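Local coordinates for protein FmtA (Staphylococcus aureus, PDB 5ZH8) that removes D-alanine esters from the wall teichoic acid and lipoteichoic acid of the cell envelope, and affects the level of methicillin resistance, at residues D169-Q174 / Y329-Y334; L177-S182 / K208-D213; K50-R55 / S230-Y235; N215-A220 / Y283-L288. All coordinates share one frame; numbering follows the deposited sequence.

Contact 1: residues D169-Q174 / Y329-Y334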
# COMPACT_ATOMS: atom_id res chain seq x y z
N ASP A 169 23.92 -6.03 14.76
CA ASP A 169 22.61 -5.54 15.19
C ASP A 169 21.95 -4.61 14.16
O ASP A 169 20.73 -4.56 14.07
CB ASP A 169 22.71 -4.86 16.55
CG ASP A 169 22.89 -5.85 17.69
OD1 ASP A 169 22.87 -7.07 17.43
OD2 ASP A 169 23.07 -5.41 18.85
N LEU A 170 22.76 -3.88 13.40
CA LEU A 170 22.25 -3.11 12.27
C LEU A 170 21.80 -4.05 11.17
O LEU A 170 20.69 -3.95 10.67
CB LEU A 170 23.33 -2.18 11.72
CG LEU A 170 23.93 -1.12 12.62
CD1 LEU A 170 25.16 -0.52 11.96
CD2 LEU A 170 22.92 -0.03 12.92
N MET A 171 22.69 -4.97 10.80
CA MET A 171 22.43 -5.96 9.76
C MET A 171 21.15 -6.75 10.01
O MET A 171 20.40 -7.02 9.08
CB MET A 171 23.64 -6.90 9.65
CG MET A 171 23.52 -7.99 8.60
SD MET A 171 22.66 -9.47 9.17
CE MET A 171 23.85 -10.18 10.30
N LEU A 172 20.91 -7.11 11.27
CA LEU A 172 19.74 -7.92 11.65
C LEU A 172 18.49 -7.09 11.98
O LEU A 172 17.46 -7.66 12.36
CB LEU A 172 20.08 -8.82 12.85
CG LEU A 172 21.15 -9.90 12.70
CD1 LEU A 172 21.49 -10.50 14.06
CD2 LEU A 172 20.73 -10.99 11.74
N HIS A 173 18.56 -5.77 11.85
CA HIS A 173 17.48 -4.85 12.23
C HIS A 173 17.08 -4.98 13.70
O HIS A 173 15.92 -5.24 14.01
CB HIS A 173 16.24 -5.03 11.34
CG HIS A 173 16.47 -4.69 9.90
ND1 HIS A 173 16.79 -3.42 9.47
CD2 HIS A 173 16.41 -5.46 8.79
CE1 HIS A 173 16.93 -3.42 8.16
NE2 HIS A 173 16.71 -4.65 7.72
N GLN A 174 18.04 -4.78 14.60
CA GLN A 174 17.79 -4.80 16.04
C GLN A 174 18.74 -3.85 16.78
O GLN A 174 19.22 -4.15 17.87
CB GLN A 174 17.92 -6.22 16.59
CG GLN A 174 19.27 -6.87 16.33
CD GLN A 174 19.39 -8.25 16.94
OE1 GLN A 174 18.41 -9.00 17.02
NE2 GLN A 174 20.60 -8.60 17.37
N TYR A 329 16.06 -13.54 8.48
CA TYR A 329 16.68 -12.39 7.83
C TYR A 329 18.19 -12.35 8.07
O TYR A 329 18.65 -12.56 9.19
CB TYR A 329 16.06 -11.10 8.36
CG TYR A 329 16.37 -9.89 7.51
CD1 TYR A 329 15.66 -9.65 6.35
CD2 TYR A 329 17.36 -8.99 7.87
CE1 TYR A 329 15.92 -8.55 5.57
CE2 TYR A 329 17.63 -7.88 7.09
CZ TYR A 329 16.91 -7.67 5.94
OH TYR A 329 17.15 -6.58 5.15
N ARG A 330 18.95 -12.11 7.01
CA ARG A 330 20.37 -11.81 7.12
C ARG A 330 20.85 -11.10 5.86
O ARG A 330 20.38 -11.40 4.75
CB ARG A 330 21.21 -13.07 7.37
CG ARG A 330 21.58 -13.89 6.12
CD ARG A 330 20.35 -14.53 5.46
NE ARG A 330 19.59 -15.29 6.44
CZ ARG A 330 19.97 -16.46 6.94
NH1 ARG A 330 21.10 -17.04 6.55
NH2 ARG A 330 19.21 -17.06 7.84
N TYR A 331 21.78 -10.17 6.03
CA TYR A 331 22.45 -9.51 4.90
C TYR A 331 21.49 -9.06 3.80
O TYR A 331 21.76 -9.25 2.62
CB TYR A 331 23.56 -10.42 4.35
CG TYR A 331 24.70 -10.60 5.33
CD1 TYR A 331 25.70 -9.64 5.44
CD2 TYR A 331 24.76 -11.72 6.17
CE1 TYR A 331 26.74 -9.79 6.34
CE2 TYR A 331 25.80 -11.88 7.07
CZ TYR A 331 26.78 -10.91 7.16
OH TYR A 331 27.82 -11.05 8.05
N GLY A 332 20.36 -8.49 4.21
CA GLY A 332 19.39 -7.92 3.27
C GLY A 332 18.35 -8.86 2.68
O GLY A 332 17.62 -8.44 1.79
N PHE A 333 18.27 -10.10 3.14
CA PHE A 333 17.31 -11.06 2.58
C PHE A 333 16.92 -12.15 3.57
O PHE A 333 17.51 -12.28 4.64
CB PHE A 333 17.87 -11.68 1.31
CG PHE A 333 18.91 -12.73 1.55
CD1 PHE A 333 20.25 -12.39 1.77
CD2 PHE A 333 18.55 -14.07 1.58
CE1 PHE A 333 21.20 -13.36 2.00
CE2 PHE A 333 19.51 -15.05 1.82
CZ PHE A 333 20.83 -14.69 2.03
N TYR A 334 15.91 -12.93 3.20
CA TYR A 334 15.34 -13.95 4.07
C TYR A 334 15.68 -15.37 3.62
O TYR A 334 15.50 -15.71 2.47
CB TYR A 334 13.82 -13.81 4.08
CG TYR A 334 13.32 -12.53 4.70
CD1 TYR A 334 13.06 -12.46 6.06
CD2 TYR A 334 13.09 -11.39 3.93
CE1 TYR A 334 12.60 -11.30 6.65
CE2 TYR A 334 12.63 -10.22 4.51
CZ TYR A 334 12.38 -10.18 5.86
OH TYR A 334 11.92 -9.03 6.46
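Sulfur and ring chemistry dominate where the end of helix 167-171 meets the hairpin 329-334. Met171 leaves the helix with CG anti to its backbone N (chi1 -180°), then bends at both following torsions, which brings CG and SD over one face of the Tyr331 ring. SD lies 4.4 Å from the Tyr331 ring centroid, a Met-aromatic contact, and CG adds a CH-pi contact over the same face. SD also receives a weak but nearly straight hydrogen bond from Tyr331 N, 3.3 Å away.

The second polar link is also weak: His173 NE2 donates to Tyr329 OH over 3.2 Å, the two rings crossing obliquely with planes at 45°. The other imidazole nitrogen, ND1, is hydrogen-bonded to Asn215, so both nitrogens have a partner, the one at NE2 being weak. Apolar and backbone packing completes the contact: Leu172 CD2 rests 3.6 Å from Tyr329 O, and Met171 O, itself hydrogen-bonded by Tyr216 OH, faces the edge of the Tyr329 ring.

Two defined backbone motifs frame these groups. A Schellman motif with His173 at positive phi ends the helix, and a type I' turn from Arg330 to Phe333 closes a beta hairpin with a two-residue loop at the margin of the antiparallel sheet.

Contact 2: residues L177-S182 / K208-D213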
# COMPACT_ATOMS: atom_id res chain seq x y z
N LEU A 177 17.75 1.97 16.88
CA LEU A 177 17.70 3.28 16.26
C LEU A 177 16.25 3.60 15.90
O LEU A 177 15.51 2.72 15.45
CB LEU A 177 18.57 3.31 15.00
CG LEU A 177 20.09 3.29 15.14
CD1 LEU A 177 20.72 2.92 13.80
CD2 LEU A 177 20.64 4.62 15.64
N TYR A 178 15.85 4.85 16.10
CA TYR A 178 14.55 5.33 15.64
C TYR A 178 14.41 5.10 14.14
O TYR A 178 15.41 5.12 13.42
CB TYR A 178 14.37 6.82 15.96
CG TYR A 178 14.06 7.13 17.41
CD1 TYR A 178 12.79 6.92 17.92
CD2 TYR A 178 15.04 7.63 18.26
CE1 TYR A 178 12.50 7.20 19.25
CE2 TYR A 178 14.76 7.90 19.59
CZ TYR A 178 13.49 7.69 20.08
OH TYR A 178 13.20 7.96 21.39
N LYS A 179 13.18 4.88 13.68
CA LYS A 179 12.94 4.63 12.27
C LYS A 179 13.37 5.84 11.44
O LYS A 179 13.13 6.98 11.84
CB LYS A 179 11.47 4.30 12.01
CG LYS A 179 11.25 3.13 11.06
CD LYS A 179 9.77 2.83 10.88
CE LYS A 179 9.54 1.90 9.69
NZ LYS A 179 8.10 1.57 9.49
N TYR A 180 14.00 5.58 10.30
CA TYR A 180 14.58 6.62 9.47
C TYR A 180 13.45 7.46 8.91
O TYR A 180 12.55 6.96 8.24
CB TYR A 180 15.38 6.05 8.31
CG TYR A 180 15.99 7.11 7.41
CD1 TYR A 180 16.95 7.99 7.89
CD2 TYR A 180 15.62 7.22 6.07
CE1 TYR A 180 17.52 8.96 7.08
CE2 TYR A 180 16.19 8.18 5.25
CZ TYR A 180 17.14 9.05 5.75
OH TYR A 180 17.70 10.00 4.94
N LYS A 181 13.49 8.74 9.23
CA LYS A 181 12.54 9.70 8.69
C LYS A 181 13.28 10.45 7.59
O LYS A 181 14.10 11.32 7.89
CB LYS A 181 12.08 10.67 9.79
CG LYS A 181 10.96 10.13 10.67
CD LYS A 181 10.38 11.22 11.56
CE LYS A 181 9.53 12.22 10.78
NZ LYS A 181 9.51 13.54 11.46
N SER A 182 13.00 10.10 6.33
CA SER A 182 13.63 10.74 5.18
C SER A 182 13.31 12.24 5.08
O SER A 182 12.31 12.72 5.64
CB SER A 182 13.22 10.04 3.89
OG SER A 182 11.81 9.94 3.81
N LYS A 208 15.64 -5.06 20.40
CA LYS A 208 14.46 -5.72 19.84
C LYS A 208 14.41 -5.45 18.35
O LYS A 208 14.94 -4.44 17.88
CB LYS A 208 13.19 -5.22 20.50
CG LYS A 208 12.85 -5.91 21.80
CD LYS A 208 11.45 -5.53 22.30
CE LYS A 208 11.42 -4.11 22.83
NZ LYS A 208 10.14 -3.75 23.51
N HIS A 209 13.74 -6.34 17.62
CA HIS A 209 13.67 -6.22 16.17
C HIS A 209 12.76 -5.08 15.73
O HIS A 209 11.70 -4.88 16.31
CB HIS A 209 13.21 -7.52 15.52
CG HIS A 209 13.05 -7.43 14.04
ND1 HIS A 209 11.89 -7.00 13.44
CD2 HIS A 209 13.91 -7.71 13.03
CE1 HIS A 209 12.03 -7.02 12.12
NE2 HIS A 209 13.26 -7.44 11.85
N MET A 210 13.20 -4.34 14.73
CA MET A 210 12.38 -3.31 14.10
C MET A 210 12.96 -3.01 12.73
O MET A 210 14.07 -2.47 12.62
CB MET A 210 12.38 -2.05 14.96
CG MET A 210 11.28 -1.06 14.62
SD MET A 210 11.73 0.63 15.07
CE MET A 210 12.49 1.18 13.54
N TYR A 211 12.23 -3.35 11.68
CA TYR A 211 12.68 -3.07 10.31
C TYR A 211 12.92 -1.58 10.16
O TYR A 211 12.14 -0.76 10.65
CB TYR A 211 11.67 -3.57 9.28
CG TYR A 211 12.30 -3.97 7.97
CD1 TYR A 211 12.89 -5.22 7.83
CD2 TYR A 211 12.30 -3.12 6.87
CE1 TYR A 211 13.47 -5.62 6.64
CE2 TYR A 211 12.87 -3.51 5.66
CZ TYR A 211 13.45 -4.77 5.56
OH TYR A 211 14.04 -5.19 4.37
N ASN A 212 14.01 -1.22 9.49
CA ASN A 212 14.46 0.15 9.45
C ASN A 212 15.47 0.31 8.31
O ASN A 212 16.57 -0.26 8.36
CB ASN A 212 15.10 0.52 10.80
CG ASN A 212 15.47 1.98 10.92
OD1 ASN A 212 15.44 2.74 9.94
ND2 ASN A 212 15.81 2.40 12.14
N ASP A 213 15.10 1.07 7.28
CA ASP A 213 16.01 1.40 6.18
C ASP A 213 17.29 2.01 6.72
O ASP A 213 18.37 1.75 6.20
CB ASP A 213 15.37 2.38 5.20
CG ASP A 213 14.26 1.77 4.39
OD1 ASP A 213 14.12 0.53 4.39
OD2 ASP A 213 13.52 2.53 3.73
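Asn212 carries this contact, reaching from its own loop to the backbone of the facing one. Its CG is anti to the backbone N (chi1 -173°), so the carboxamide extends across to segment 177-182 and grips the main chain on both sides of Lys179. ND2 donates to Tyr178 O over 3.0 Å, and OD1 accepts from Tyr180 N at 3.2 Å. Neither bond is straight, and in each the donor stands above the carbonyl plane of the oxygen it meets. OD1 is also the cap of the next helix, accepting from Gly214 N, so two backbone N-H groups converge on one oxygen and fix the rotation of the amide.

Tyr211 and the N-cap Asn212 lead into helix 213-227, which Asp213 opens. Tyr211 OH is hydrogen-bonded to Ser127 OG, and Asp213 forms a salt bridge with Lys130; these are the serine and lysine of a Ser-Xaa-Xaa-Lys sequence, consistent with the active-site layout of serine beta-lactamases and penicillin-binding proteins.

Away from the amide, Met210 and Lys179 cross obliquely. Met210 starts with CG anti to its backbone N and bends at the last torsion (chi3 91°), which sets CE 3.4 Å from Lys179 CG and 3.6 Å from Lys179 CB. The lysine chain runs straight beyond CG, and its CE passes 3.8 Å from Tyr211 O. Tyr180 takes part through its root: CB lies 3.7 Å from Asn212 OD1, while chi1 near 180° carries the ring off toward Ala192 and Ile196 of helix 189-199 and its OH to Gln281.

Contact 3: residues K50-R55 / S230-Y235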
# COMPACT_ATOMS: atom_id res chain seq x y z
N LYS A 50 30.22 11.37 -8.43
CA LYS A 50 31.50 11.57 -9.06
C LYS A 50 31.84 10.32 -9.78
O LYS A 50 32.07 10.34 -10.96
CB LYS A 50 32.56 11.81 -8.01
CG LYS A 50 33.24 13.16 -8.05
CD LYS A 50 33.14 13.83 -6.70
CE LYS A 50 34.46 14.42 -6.27
NZ LYS A 50 34.27 15.36 -5.14
N TYR A 51 31.87 9.20 -9.05
CA TYR A 51 32.26 7.92 -9.63
C TYR A 51 31.39 7.53 -10.83
O TYR A 51 31.91 7.14 -11.87
CB TYR A 51 32.20 6.80 -8.59
CG TYR A 51 32.34 5.43 -9.23
CD1 TYR A 51 33.57 4.99 -9.68
CD2 TYR A 51 31.22 4.61 -9.44
CE1 TYR A 51 33.71 3.75 -10.29
CE2 TYR A 51 31.36 3.38 -10.05
CZ TYR A 51 32.60 2.96 -10.47
OH TYR A 51 32.76 1.74 -11.09
N LEU A 52 30.08 7.64 -10.67
CA LEU A 52 29.13 7.21 -11.70
C LEU A 52 29.18 8.05 -12.96
O LEU A 52 29.10 7.51 -14.07
CB LEU A 52 27.70 7.23 -11.14
CG LEU A 52 27.45 6.23 -10.03
CD1 LEU A 52 26.20 6.61 -9.26
CD2 LEU A 52 27.34 4.82 -10.59
N VAL A 53 29.32 9.36 -12.81
CA VAL A 53 29.42 10.26 -13.96
C VAL A 53 30.63 9.88 -14.81
O VAL A 53 30.51 9.76 -16.03
CB VAL A 53 29.50 11.76 -13.54
CG1 VAL A 53 29.88 12.64 -14.72
CG2 VAL A 53 28.19 12.22 -12.93
N ASP A 54 31.77 9.66 -14.16
CA ASP A 54 33.00 9.33 -14.87
C ASP A 54 32.92 7.95 -15.51
O ASP A 54 33.42 7.73 -16.61
CB ASP A 54 34.20 9.39 -13.92
CG ASP A 54 35.50 9.09 -14.63
OD1 ASP A 54 35.99 9.96 -15.38
OD2 ASP A 54 36.02 7.97 -14.45
N ARG A 55 32.29 7.03 -14.79
CA ARG A 55 32.06 5.68 -15.28
C ARG A 55 31.22 5.67 -16.55
O ARG A 55 31.48 4.88 -17.47
CB ARG A 55 31.37 4.86 -14.19
CG ARG A 55 31.17 3.39 -14.52
CD ARG A 55 30.04 2.79 -13.70
NE ARG A 55 29.58 1.52 -14.25
CZ ARG A 55 30.21 0.36 -14.13
NH1 ARG A 55 31.35 0.26 -13.44
NH2 ARG A 55 29.67 -0.72 -14.69
N SER A 230 33.33 5.25 -2.74
CA SER A 230 31.88 5.39 -2.78
C SER A 230 31.19 4.03 -2.80
O SER A 230 31.76 3.03 -3.25
CB SER A 230 31.46 6.20 -4.01
OG SER A 230 31.56 5.44 -5.20
N TYR A 231 29.96 3.99 -2.30
CA TYR A 231 29.14 2.80 -2.33
C TYR A 231 28.98 2.30 -3.77
O TYR A 231 29.12 1.11 -4.04
CB TYR A 231 27.75 3.08 -1.72
CG TYR A 231 26.83 1.88 -1.70
CD1 TYR A 231 26.02 1.58 -2.79
CD2 TYR A 231 26.77 1.04 -0.59
CE1 TYR A 231 25.17 0.48 -2.78
CE2 TYR A 231 25.93 -0.06 -0.57
CZ TYR A 231 25.13 -0.34 -1.67
OH TYR A 231 24.29 -1.43 -1.67
N ALA A 232 28.69 3.23 -4.68
CA ALA A 232 28.51 2.92 -6.10
C ALA A 232 29.72 2.21 -6.69
O ALA A 232 29.59 1.27 -7.46
CB ALA A 232 28.22 4.20 -6.89
N GLU A 233 30.91 2.68 -6.31
CA GLU A 233 32.14 2.08 -6.78
C GLU A 233 32.33 0.69 -6.17
O GLU A 233 32.67 -0.25 -6.88
CB GLU A 233 33.33 2.97 -6.42
CG GLU A 233 34.65 2.52 -7.02
CD GLU A 233 35.73 3.56 -6.92
OE1 GLU A 233 35.47 4.67 -6.40
OE2 GLU A 233 36.86 3.25 -7.35
N ASN A 234 32.09 0.57 -4.87
CA ASN A 234 32.20 -0.72 -4.21
C ASN A 234 31.24 -1.72 -4.83
O ASN A 234 31.61 -2.86 -5.08
CB ASN A 234 31.95 -0.59 -2.70
CG ASN A 234 33.17 -0.06 -1.94
OD1 ASN A 234 33.07 0.91 -1.18
ND2 ASN A 234 34.31 -0.72 -2.10
N TYR A 235 30.00 -1.28 -5.11
CA TYR A 235 29.03 -2.16 -5.76
C TYR A 235 29.48 -2.62 -7.15
O TYR A 235 29.41 -3.81 -7.46
CB TYR A 235 27.65 -1.51 -5.90
CG TYR A 235 26.82 -2.23 -6.95
CD1 TYR A 235 26.13 -3.40 -6.65
CD2 TYR A 235 26.77 -1.76 -8.26
CE1 TYR A 235 25.40 -4.07 -7.61
CE2 TYR A 235 26.04 -2.43 -9.23
CZ TYR A 235 25.36 -3.58 -8.90
OH TYR A 235 24.65 -4.23 -9.87
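The Tyr51 ring lies flat against the side chain and backbone of Glu233, which cover one of its faces. Glu233 CB stands 3.8 Å from the ring centroid, 7° off the normal, as a CH-pi contact, and Glu233 CA lies over the same face toward the rim, 3.6 Å from Tyr51 CE2. The glutamate chain is extended, so CG and CD continue past Tyr51 CE1 and CD1 with the carboxylate plane almost parallel to the ring. Ser230 OG and Ala232 O come in obliquely. At the phenol tip, Arg55 NH1 donates to Tyr51 OH over 3.1 Å, with the oxygen near the guanidinium plane.

Beside the ring, Ala232 CB lies 3.8 Å from Leu52 CG and also meets both leucine methyls. Ser230 OG serves as N-cap, accepting from Glu233 N and so tying down the first turn that presents Glu233.

The short helical segments 50-55 and 231-235 pass 9.3 Å apart at 54°. Asn48 of helix 47-55 accepts a bond from Ala232 N, and Arg55 forms a salt bridge with Asp241. Phe250 of strand 248-250 packs on both Leu52 and Ala232, so the N-terminal helix lies across helix 231-240 beside the three-stranded sheet.

Contact 4: residues N215-A220 / Y283-L288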
# COMPACT_ATOMS: atom_id res chain seq x y z
N ASN A 215 19.15 1.41 9.24
CA ASN A 215 20.20 0.47 9.59
C ASN A 215 21.14 0.27 8.41
O ASN A 215 22.35 0.39 8.55
CB ASN A 215 19.62 -0.89 10.00
CG ASN A 215 18.99 -0.87 11.38
OD1 ASN A 215 19.53 -0.32 12.35
ND2 ASN A 215 17.83 -1.51 11.48
N TYR A 216 20.57 -0.04 7.24
CA TYR A 216 21.39 -0.32 6.07
C TYR A 216 21.97 0.94 5.41
O TYR A 216 22.92 0.84 4.63
CB TYR A 216 20.64 -1.20 5.07
CG TYR A 216 20.73 -2.67 5.44
CD1 TYR A 216 20.19 -3.13 6.64
CD2 TYR A 216 21.40 -3.58 4.64
CE1 TYR A 216 20.28 -4.46 7.00
CE2 TYR A 216 21.51 -4.91 4.99
CZ TYR A 216 20.95 -5.35 6.17
OH TYR A 216 21.05 -6.67 6.54
N LEU A 217 21.42 2.11 5.73
CA LEU A 217 22.07 3.37 5.35
C LEU A 217 23.36 3.59 6.14
O LEU A 217 24.37 4.03 5.58
CB LEU A 217 21.12 4.57 5.53
CG LEU A 217 19.87 4.57 4.65
CD1 LEU A 217 18.98 5.74 5.02
CD2 LEU A 217 20.23 4.63 3.17
N VAL A 218 23.33 3.28 7.44
CA VAL A 218 24.53 3.33 8.29
C VAL A 218 25.58 2.31 7.83
O VAL A 218 26.78 2.61 7.84
CB VAL A 218 24.19 3.01 9.77
CG1 VAL A 218 25.45 2.79 10.60
CG2 VAL A 218 23.31 4.10 10.36
N LEU A 219 25.12 1.11 7.47
CA LEU A 219 26.01 0.07 6.96
C LEU A 219 26.64 0.46 5.63
O LEU A 219 27.80 0.16 5.38
CB LEU A 219 25.28 -1.27 6.80
CG LEU A 219 24.97 -2.05 8.08
CD1 LEU A 219 24.13 -3.28 7.76
CD2 LEU A 219 26.24 -2.41 8.84
N ALA A 220 25.87 1.11 4.77
CA ALA A 220 26.40 1.62 3.51
C ALA A 220 27.51 2.64 3.75
O ALA A 220 28.51 2.65 3.04
CB ALA A 220 25.28 2.23 2.67
N TYR A 283 21.49 5.52 -0.74
CA TYR A 283 22.49 4.58 -1.25
C TYR A 283 22.65 3.41 -0.29
O TYR A 283 23.13 3.58 0.83
CB TYR A 283 23.83 5.27 -1.48
CG TYR A 283 23.87 6.07 -2.77
CD1 TYR A 283 23.36 7.35 -2.82
CD2 TYR A 283 24.42 5.52 -3.93
CE1 TYR A 283 23.38 8.08 -4.00
CE2 TYR A 283 24.45 6.25 -5.11
CZ TYR A 283 23.93 7.53 -5.13
OH TYR A 283 23.96 8.27 -6.29
N GLY A 284 22.21 2.23 -0.73
CA GLY A 284 22.35 1.00 0.05
C GLY A 284 21.05 0.45 0.62
O GLY A 284 21.00 -0.71 1.00
N ALA A 285 20.02 1.28 0.70
CA ALA A 285 18.72 0.87 1.25
C ALA A 285 17.55 0.99 0.27
O ALA A 285 16.39 0.79 0.65
CB ALA A 285 18.41 1.66 2.52
N GLY A 286 17.84 1.32 -0.99
CA GLY A 286 16.84 1.24 -2.06
C GLY A 286 16.78 2.37 -3.06
O GLY A 286 15.72 2.97 -3.26
N ASN A 287 17.91 2.65 -3.72
CA ASN A 287 17.93 3.58 -4.86
C ASN A 287 18.50 2.90 -6.11
O ASN A 287 19.03 3.58 -7.00
CB ASN A 287 18.72 4.85 -4.52
CG ASN A 287 20.21 4.61 -4.37
OD1 ASN A 287 20.67 3.47 -4.27
ND2 ASN A 287 20.97 5.70 -4.35
N LEU A 288 18.38 1.58 -6.18
CA LEU A 288 18.89 0.81 -7.31
C LEU A 288 17.74 0.30 -8.18
O LEU A 288 16.69 -0.09 -7.66
CB LEU A 288 19.69 -0.38 -6.82
CG LEU A 288 20.55 -1.11 -7.85
CD1 LEU A 288 21.82 -0.32 -8.15
CD2 LEU A 288 20.87 -2.50 -7.34
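Leu217 of helix 213-227 starts out alongside the loop 283-288, and its end turns in toward it, so that its fork can be traced atom by atom. CB makes no close approach; CG, anti to the carbonyl carbon (chi1 -64°), comes 3.9 Å from Ala285 CB. At the branch the two methyls part: CD1, anti to CA at a chi2 of 175°, continues outward to the Tyr180 ring, whereas CD2 turns into the loop, meeting Ala285 CB at 3.5 Å and Tyr283 O at 3.9 Å.

One turn along the same helix face, Ala220 CB packs against the loop backbone, facing Tyr283 O and lying 4.1 Å from Gly284 CA. Gly284, with a phi of 109° and no side chain, lets the main chain itself come up to the helix. On the other flank Tyr216 CB stands 4.1 Å from Gly284 O and 4.4 Å from Ala285 CB, while its ring turns away to Lys130 and Thr133 of helix 129-142, and its OH bonds to Met171 O.

Some polar groups of the loop turn to helix 129-142: Gly284 O is hydrogen-bonded by Thr133 OG1, and Asn287 N donates to Gln129 OE1. Segments 215-220 and 283-288 therefore meet through aliphatic carbons and backbone, without a hydrogen bond between them, cohesion here depending on close fit, while hydrogen bonds to helix 129-142 hold part of the loop from another side.

How the contacts relate
Contacts 1, 2 and 4 form a cluster with each pair of centres about 12 Å apart, whereas contact 3 lies about 15 Å from contact 4 and 25 to 27 Å from the others. Helix 213-227 links the cluster: contact 2 leads into its start, contact 4 uses its first turns, and its Asn215 and Tyr216 bond to contact 1. Backbone bonding between His173 and Met210 joins contacts 1 and 2. Along the chain, contacts 2 and 4 follow in series inside the loop closed by contact 1, while contact 3 encloses contact 2 and crosses contacts 1 and 4, its Tyr231 packing on Gly284 and Ala220. Together they tie the helical region to the large sheet's margin and the N-terminal helix.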